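Local coordinates for SsDNA-binding protein essential for mitochondrial genome maintenance (Saccharomyces cerevisiae, PDB 6CQK) that binds single-stranded DNA preferentially and cooperatively, takes part in mitochondrial DNA replication and stimulates the PIF1 helicase, at residues 19-22 and 23-27. Sequence-based numbering, arbitrary orientation.
Sequences HTSA and NNNRY
H19 and Y27 form the last hydrogen-bonded pair of an antiparallel β-hairpin, made by the first two strands (3-20 and 26-34) of an OB-fold single-strand binding protein. H19 N donates to Y27 O at 2.8 Å and Y27 N returns a hydrogen bond to H19 O. On the face these two residues share, the methylene of H19 sits over one face of the Y27 ring, displaced toward CZ, as a CH-pi contact, with CB 3.7 Å from the ring centroid. The imidazole itself is slid away: its plane lies at 21° to that of the phenol, but the rings barely overlap. Y27 reaches back across the hairpin because its CG stands between backbone N and carbonyl carbon (chi1 70°), which brings CE2 to 3.5 Å from T20 C and CD2 equally near S21 CB. The other face carries the non-hydrogen-bonded pair T20 and R26. Here the arginine chain, bent at chi2 and chi3, lets NH1 donate a hydrogen bond to T20 OG1 (3.3 Å), which lies at the guanidinium edge, close to its plane. Across the turn, S21 N gives a weak hydrogen bond to N25 O, while S21 OG accepts the N-H of N25 (N to OG 3.1 Å). Further out, F50, from a neighbouring loop, touches S21 and N25, E18 makes a long, weak ion pair with R26 NE, and H19 NE2 and T17 OG1 are hydrogen-bonded.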
loop_
_atom_site.group_PDB
_atom_site.type_symbol
_atom_site.label_atom_id
_atom_site.label_comp_id
_atom_site.label_asym_id
_atom_site.label_seq_id
_atom_site.Cartn_x
_atom_site.Cartn_y
_atom_site.Cartn_z
ATOM N N HIS A 19 -20.317 -7.059 18.008
ATOM C CA HIS A 19 -21.084 -8.253 17.569
ATOM C C HIS A 19 -20.320 -9.515 17.868
ATOM O O HIS A 19 -19.232 -9.445 18.455
ATOM C CB HIS A 19 -21.240 -8.208 16.073
ATOM C CG HIS A 19 -21.870 -6.963 15.575
ATOM N ND1 HIS A 19 -23.204 -6.866 15.280
ATOM C CD2 HIS A 19 -21.332 -5.753 15.308
ATOM C CE1 HIS A 19 -23.463 -5.647 14.842
ATOM N NE2 HIS A 19 -22.345 -4.949 14.859
ATOM N N THR A 20 -20.905 -10.660 17.506
ATOM C CA THR A 20 -20.250 -11.965 17.650
ATOM C C THR A 20 -20.242 -12.733 16.353
ATOM O O THR A 20 -21.187 -12.701 15.570
ATOM C CB THR A 20 -20.840 -12.831 18.802
ATOM O OG1 THR A 20 -20.659 -12.173 20.072
ATOM C CG2 THR A 20 -20.176 -14.227 18.853
ATOM N N SER A 21 -19.151 -13.449 16.146
ATOM C CA SER A 21 -18.816 -13.849 14.866
ATOM C C SER A 21 -18.947 -15.296 14.658
ATOM O O SER A 21 -17.999 -15.852 14.173
ATOM C CB SER A 21 -17.339 -13.517 14.692
ATOM O OG SER A 21 -16.500 -14.601 15.112
ATOM N N ALA A 22 -20.007 -15.994 14.990
ATOM C CA ALA A 22 -20.121 -17.405 14.406
ATOM C C ALA A 22 -19.055 -18.411 14.821
ATOM O O ALA A 22 -19.355 -19.542 15.181
ATOM C CB ALA A 22 -20.222 -17.387 12.866
ATOM N N ASN A 23 -17.811 -17.994 14.699
ATOM C CA ASN A 23 -16.631 -18.614 15.315
ATOM C C ASN A 23 -16.480 -18.269 16.832
ATOM O O ASN A 23 -15.640 -18.824 17.526
ATOM C CB ASN A 23 -15.422 -18.084 14.543
ATOM C CG ASN A 23 -14.776 -19.120 13.664
ATOM O OD1 ASN A 23 -15.376 -20.166 13.353
ATOM N ND2 ASN A 23 -13.528 -18.839 13.246
ATOM N N ASN A 24 -17.270 -17.309 17.305
ATOM C CA ASN A 24 -17.397 -16.912 18.693
ATOM C C ASN A 24 -16.363 -15.938 19.093
ATOM O O ASN A 24 -15.923 -15.886 20.223
ATOM C CB ASN A 24 -17.547 -18.072 19.661
ATOM C CG ASN A 24 -18.410 -17.709 20.856
ATOM O OD1 ASN A 24 -18.978 -16.611 20.934
ATOM N ND2 ASN A 24 -18.533 -18.637 21.786
ATOM N N ASN A 25 -16.032 -15.091 18.154
ATOM C CA ASN A 25 -15.252 -13.925 18.458
ATOM C C ASN A 25 -16.029 -12.608 18.489
ATOM O O ASN A 25 -16.941 -12.378 17.736
ATOM C CB ASN A 25 -14.133 -13.804 17.437
ATOM C CG ASN A 25 -13.042 -14.783 17.701
ATOM O OD1 ASN A 25 -13.093 -15.873 17.160
ATOM N ND2 ASN A 25 -12.086 -14.447 18.567
ATOM N N ARG A 26 -15.611 -11.760 19.399
ATOM C CA ARG A 26 -16.084 -10.425 19.424
ATOM C C ARG A 26 -15.436 -9.729 18.324
ATOM O O ARG A 26 -14.203 -9.755 18.232
ATOM C CB ARG A 26 -15.677 -9.625 20.643
ATOM C CG ARG A 26 -16.446 -10.025 21.837
ATOM C CD ARG A 26 -17.950 -9.973 21.529
ATOM N NE ARG A 26 -18.497 -8.738 22.059
ATOM C CZ ARG A 26 -19.780 -8.401 21.965
ATOM N NH1 ARG A 26 -20.658 -9.144 21.275
ATOM N NH2 ARG A 26 -20.196 -7.274 22.539
ATOM N N TYR A 27 -16.266 -9.016 17.568
ATOM C CA TYR A 27 -15.756 -8.039 16.652
ATOM C C TYR A 27 -16.523 -6.769 16.624
ATOM O O TYR A 27 -17.742 -6.729 16.918
ATOM C CB TYR A 27 -15.745 -8.600 15.289
ATOM C CG TYR A 27 -17.107 -8.826 14.627
ATOM C CD1 TYR A 27 -17.708 -7.878 13.779
ATOM C CD2 TYR A 27 -17.758 -10.043 14.773
ATOM C CE1 TYR A 27 -18.929 -8.136 13.124
ATOM C CE2 TYR A 27 -18.955 -10.327 14.103
ATOM C CZ TYR A 27 -19.537 -9.378 13.287
ATOM O OH TYR A 27 -20.745 -9.678 12.719
#